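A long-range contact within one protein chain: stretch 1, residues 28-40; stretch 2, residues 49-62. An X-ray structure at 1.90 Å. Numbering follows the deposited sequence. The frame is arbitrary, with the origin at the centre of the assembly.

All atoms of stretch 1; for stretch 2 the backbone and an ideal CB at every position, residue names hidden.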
# COMPACT_ATOMS: atom_id res chain seq x y z
N ALA A 28 8.77 14.14 -2.02
CA ALA A 28 8.07 13.36 -3.07
C ALA A 28 8.66 13.58 -4.47
O ALA A 28 8.99 12.63 -5.16
CB ALA A 28 6.56 13.68 -3.08
N GLY A 29 8.77 14.84 -4.86
CA GLY A 29 9.23 15.22 -6.21
C GLY A 29 10.67 14.80 -6.56
O GLY A 29 11.03 14.76 -7.74
N GLN A 30 11.48 14.51 -5.55
CA GLN A 30 12.85 14.01 -5.73
C GLN A 30 12.93 12.53 -6.03
O GLN A 30 13.99 12.03 -6.50
CB GLN A 30 13.68 14.27 -4.47
CG GLN A 30 13.71 15.72 -4.01
CD GLN A 30 14.85 16.02 -3.07
OE1 GLN A 30 15.26 15.16 -2.26
NE2 GLN A 30 15.39 17.24 -3.17
N CYS A 31 11.86 11.80 -5.70
CA CYS A 31 11.86 10.35 -5.78
C CYS A 31 11.74 9.93 -7.23
O CYS A 31 10.82 10.35 -7.94
CB CYS A 31 10.74 9.71 -4.91
SG CYS A 31 10.91 10.10 -3.16
N ILE A 32 12.70 9.13 -7.66
CA ILE A 32 12.83 8.69 -9.05
C ILE A 32 12.14 7.34 -9.28
O ILE A 32 12.36 6.38 -8.53
CB ILE A 32 14.35 8.59 -9.47
CG1 ILE A 32 15.09 9.91 -9.19
CG2 ILE A 32 14.45 8.15 -10.93
CD1 ILE A 32 14.48 11.16 -9.86
N ASP A 33 11.29 7.29 -10.30
CA ASP A 33 10.58 6.07 -10.71
C ASP A 33 9.85 5.45 -9.51
O ASP A 33 10.04 4.27 -9.19
CB ASP A 33 11.53 5.06 -11.35
CG ASP A 33 12.11 5.56 -12.67
OD1 ASP A 33 11.55 6.51 -13.25
OD2 ASP A 33 13.12 5.00 -13.11
N PRO A 34 9.01 6.25 -8.86
CA PRO A 34 8.35 5.75 -7.64
C PRO A 34 7.25 4.74 -7.93
O PRO A 34 6.51 4.86 -8.93
CB PRO A 34 7.76 7.02 -7.02
CG PRO A 34 7.49 7.92 -8.20
CD PRO A 34 8.64 7.65 -9.18
N TYR A 35 7.12 3.74 -7.07
CA TYR A 35 5.99 2.82 -7.15
C TYR A 35 5.67 2.23 -5.79
O TYR A 35 6.38 2.47 -4.81
CB TYR A 35 6.20 1.72 -8.19
CG TYR A 35 7.28 0.71 -7.84
CD1 TYR A 35 8.63 0.97 -8.12
CD2 TYR A 35 6.95 -0.51 -7.24
CE1 TYR A 35 9.63 0.03 -7.81
CE2 TYR A 35 7.93 -1.45 -6.91
CZ TYR A 35 9.27 -1.17 -7.23
OH TYR A 35 10.24 -2.10 -6.91
N ILE A 36 4.58 1.48 -5.72
CA ILE A 36 4.15 0.88 -4.45
C ILE A 36 3.94 -0.61 -4.61
O ILE A 36 3.34 -1.06 -5.58
CB ILE A 36 2.89 1.58 -3.88
CG1 ILE A 36 3.25 3.01 -3.44
CG2 ILE A 36 2.24 0.76 -2.67
CD1 ILE A 36 2.02 3.86 -2.96
N THR A 37 4.42 -1.36 -3.61
CA THR A 37 4.21 -2.77 -3.50
C THR A 37 3.15 -2.97 -2.43
O THR A 37 3.30 -2.49 -1.29
CB THR A 37 5.48 -3.50 -3.10
OG1 THR A 37 6.42 -3.38 -4.15
CG2 THR A 37 5.22 -5.02 -2.87
N VAL A 38 2.10 -3.67 -2.84
CA VAL A 38 0.98 -3.99 -1.96
C VAL A 38 1.01 -5.50 -1.69
O VAL A 38 0.97 -6.32 -2.62
CB VAL A 38 -0.40 -3.57 -2.56
CG1 VAL A 38 -1.60 -3.88 -1.57
CG2 VAL A 38 -0.41 -2.10 -2.99
N SER A 39 1.08 -5.83 -0.40
CA SER A 39 1.09 -7.20 0.03
C SER A 39 0.06 -7.37 1.18
O SER A 39 -0.34 -6.39 1.81
CB SER A 39 2.49 -7.62 0.49
OG SER A 39 2.96 -6.85 1.58
N VAL A 40 -0.36 -8.62 1.39
CA VAL A 40 -1.23 -8.97 2.51
C VAL A 40 -0.47 -10.00 3.34
O VAL A 40 -0.13 -11.08 2.83
CB VAL A 40 -2.58 -9.53 2.03
CG1 VAL A 40 -3.50 -9.81 3.23
CG2 VAL A 40 -3.27 -8.52 1.07
N UNK A 49 -1.11 -13.72 0.20
CA UNK A 49 -1.51 -13.44 -1.17
C UNK A 49 -0.25 -13.17 -2.01
O UNK A 49 0.83 -12.88 -1.44
CB UNK A 49 -2.47 -12.25 -1.22
N UNK A 50 -0.38 -13.22 -3.36
CA UNK A 50 0.70 -12.73 -4.23
C UNK A 50 0.89 -11.23 -4.05
O UNK A 50 -0.09 -10.49 -3.93
CB UNK A 50 0.40 -13.05 -5.70
N UNK A 51 2.16 -10.83 -4.05
CA UNK A 51 2.57 -9.45 -3.90
C UNK A 51 2.28 -8.77 -5.22
O UNK A 51 2.42 -9.41 -6.27
CB UNK A 51 4.04 -9.33 -3.51
N UNK A 52 1.83 -7.52 -5.19
CA UNK A 52 1.52 -6.76 -6.39
C UNK A 52 2.21 -5.39 -6.42
O UNK A 52 2.14 -4.64 -5.45
CB UNK A 52 0.01 -6.58 -6.50
N UNK A 53 2.86 -5.07 -7.55
CA UNK A 53 3.51 -3.77 -7.73
C UNK A 53 2.67 -2.85 -8.59
O UNK A 53 2.23 -3.25 -9.68
CB UNK A 53 4.90 -3.94 -8.36
N UNK A 54 2.46 -1.62 -8.15
CA UNK A 54 1.86 -0.65 -9.07
C UNK A 54 2.86 -0.41 -10.21
O UNK A 54 4.08 -0.69 -10.06
CB UNK A 54 1.51 0.66 -8.35
N UNK A 55 2.35 0.05 -11.36
CA UNK A 55 3.27 0.66 -12.32
C UNK A 55 3.93 1.87 -11.68
O UNK A 55 3.43 2.39 -10.65
CB UNK A 55 2.54 1.06 -13.61
N UNK A 56 5.02 2.32 -12.28
CA UNK A 56 5.68 3.56 -11.88
C UNK A 56 4.77 4.78 -12.07
O UNK A 56 4.10 4.93 -13.10
CB UNK A 56 6.97 3.74 -12.68
N UNK A 57 4.73 5.63 -11.06
CA UNK A 57 3.92 6.83 -11.10
C UNK A 57 4.75 7.97 -11.70
O UNK A 57 5.93 8.14 -11.36
CB UNK A 57 3.41 7.19 -9.70
N UNK A 58 4.12 8.76 -12.57
CA UNK A 58 4.83 9.82 -13.29
C UNK A 58 4.33 11.20 -12.88
O UNK A 58 5.00 12.21 -13.12
CB UNK A 58 4.67 9.64 -14.80
N UNK A 59 3.16 11.25 -12.25
CA UNK A 59 2.58 12.52 -11.87
C UNK A 59 3.14 12.96 -10.51
O UNK A 59 2.60 12.59 -9.46
CB UNK A 59 1.05 12.42 -11.83
N UNK A 60 4.22 13.74 -10.54
CA UNK A 60 4.96 14.13 -9.34
C UNK A 60 4.79 15.62 -9.08
O UNK A 60 4.74 16.42 -10.02
CB UNK A 60 6.44 13.78 -9.48
N UNK A 61 4.67 15.98 -7.81
CA UNK A 61 4.61 17.35 -7.35
C UNK A 61 5.70 17.41 -6.28
O UNK A 61 6.34 16.38 -6.00
CB UNK A 61 3.23 17.74 -6.83
N UNK A 62 5.91 18.58 -5.70
CA UNK A 62 6.91 18.75 -4.66
C UNK A 62 6.70 17.77 -3.49
O UNK A 62 7.65 17.10 -3.05
CB UNK A 62 6.88 20.19 -4.15

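Position 49 lies at the far end of the pairing, its CA-to-CB bond aimed toward stretch 1 and its ideal CB 4.2 Å from CB of Val40. An aliphatic or a medium polar side chain would suit. The residue is Asn49, which packs against Val40; its backbone O takes a water that in turn accepts from Val40 N.

Position 50 points away, with phi of -65° and nothing of stretch 1 near its CB, so proline is among many options. It is Pro50.

At position 51 the CB points sideways, 4.5 Å from CG2 of Thr37 and 4.6 Å from CB of Ser39. The Thr37 methyl beside an extended backbone suits a small or beta-branched residue. Val51 fills the place, CG1 coming to 3.1 Å from CG2 of Thr37, unusually close for methyls, while CG2 lies 4.1 Å from CB of Ser39.

Position 52 pairs with Val38 in an antiparallel bridge whose backbone bonds, Val38 N to O of 52 (2.8 Å) and N of 52 to Val38 O (3.0 Å), work with nearly any side chain. The CB shares a face with Val38, so aliphatic or long polar residues fit. Gln52 uses its NE2 to donate to a water 3.1 Å away, and that water donates to Val38 O and Pro50 O.

Position 53, the non-hydrogen-bonded partner of Thr37, shares a face with it, and its CB sits 4.5 Å from Thr37 OG1 and 4.2 Å from Tyr35 CD2. A short acceptor could capture the hydroxyl; serine, threonine or asparagine would also be plausible. Asp53 takes it: Thr37 OG1 donates to OD1 at 2.6 Å, and OD2 receives from a water that also bonds Tyr35 OH.

At position 54 the backbone N gives a 2.8 Å bond to Ile36 O, but Ile36 N has no backbone acceptor here. A short side chain carrying oxygen could supply one. Thr54 does: OG1 accepts from Ile36 N at 3.1 Å and donates to O of 55, leaving CG2 4.1 Å from CB of Ile36.

Position 55 points away, and phi of -61° tolerates proline; the residue is Pro55.

Position 56 points sideways, its CB 3.9 Å from Pro34 O and 5.0 Å from CB of Tyr35. A compact aliphatic would suit, among others. Val56 sets CG1 4.3 Å from Pro34 CD and CG2 4.3 Å from Tyr35 CD1.

Position 57 anchors through its N, bonded to Pro34 O at 2.9 Å; the CB is 4.0 Å from that oxygen, favouring something small. Ala57 brings CB 4.4 Å from Pro34 CG.

Positions 58 and 59 make no contact and are free: Thr58 and Arg59.

Position 60 points toward stretch 1, where the carbonyls of Gly29 and Cys31 invite a long donor. Lys60 reaches them, NZ bonding Cys31 O at 2.8 Å and, weakly, Gly29 O at 3.3 Å, plus a water held by Asp33 N.

Positions 61 and 62 point away, suiting polar residues: Glu61 and Asp62, whose backbone O accepts from Gly29 N at 3.1 Å.

Stretch 2, residues 49-62: NPVQDTPVATRKED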
# COMPACT_ATOMS: atom_id res chain seq x y z
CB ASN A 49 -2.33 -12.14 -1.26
CG ASN A 49 -3.73 -12.26 -0.67
OD1 ASN A 49 -4.15 -13.32 -0.18
ND2 ASN A 49 -4.46 -11.16 -0.74
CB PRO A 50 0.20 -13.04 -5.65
CG PRO A 50 -1.27 -13.28 -5.51
CD PRO A 50 -1.49 -13.81 -4.13
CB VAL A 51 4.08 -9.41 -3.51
CG1 VAL A 51 4.56 -8.01 -3.30
CG2 VAL A 51 4.30 -10.20 -2.21
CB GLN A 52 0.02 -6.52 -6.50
CG GLN A 52 -0.87 -7.77 -6.55
CD GLN A 52 -2.32 -7.38 -6.55
OE1 GLN A 52 -2.86 -6.98 -7.58
NE2 GLN A 52 -2.97 -7.46 -5.38
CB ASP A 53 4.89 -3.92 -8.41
CG ASP A 53 5.92 -4.55 -7.52
OD1 ASP A 53 5.68 -4.75 -6.29
OD2 ASP A 53 7.02 -4.83 -8.05
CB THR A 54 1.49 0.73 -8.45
OG1 THR A 54 2.67 1.50 -8.19
CG2 THR A 54 0.59 0.61 -7.17
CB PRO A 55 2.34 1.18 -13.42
CG PRO A 55 1.06 0.39 -13.28
CD PRO A 55 0.95 0.04 -11.83
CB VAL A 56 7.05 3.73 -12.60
CG1 VAL A 56 7.58 5.17 -12.51
CG2 VAL A 56 8.04 2.77 -12.01
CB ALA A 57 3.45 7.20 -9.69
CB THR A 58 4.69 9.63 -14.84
OG1 THR A 58 3.30 9.51 -15.18
CG2 THR A 58 5.39 8.34 -15.26
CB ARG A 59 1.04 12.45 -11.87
CG ARG A 59 0.41 12.06 -13.24
CD ARG A 59 -1.02 11.49 -13.05
NE ARG A 59 -1.84 12.42 -12.28
CZ ARG A 59 -2.84 12.06 -11.48
NH1 ARG A 59 -3.15 10.77 -11.31
NH2 ARG A 59 -3.52 12.99 -10.84
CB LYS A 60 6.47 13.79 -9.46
CG LYS A 60 6.80 12.31 -9.78
CD LYS A 60 8.23 11.96 -9.36
CE LYS A 60 9.28 12.93 -9.97
NZ LYS A 60 10.64 12.33 -9.88
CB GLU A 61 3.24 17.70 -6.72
CG GLU A 61 2.02 17.49 -7.62
CD GLU A 61 0.67 17.94 -6.99
OE1 GLU A 61 0.51 18.02 -5.73
OE2 GLU A 61 -0.26 18.20 -7.78
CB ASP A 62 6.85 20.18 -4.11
CG ASP A 62 7.31 21.25 -5.11
OD1 ASP A 62 7.62 20.93 -6.29
OD2 ASP A 62 7.38 22.42 -4.68
O HOH W 1 10.87 9.98 -11.52
O HOH W 2 9.22 -4.60 -6.20
O HOH W 3 -1.13 -8.20 -3.00
O HOH W 4 1.02 -10.35 -0.36
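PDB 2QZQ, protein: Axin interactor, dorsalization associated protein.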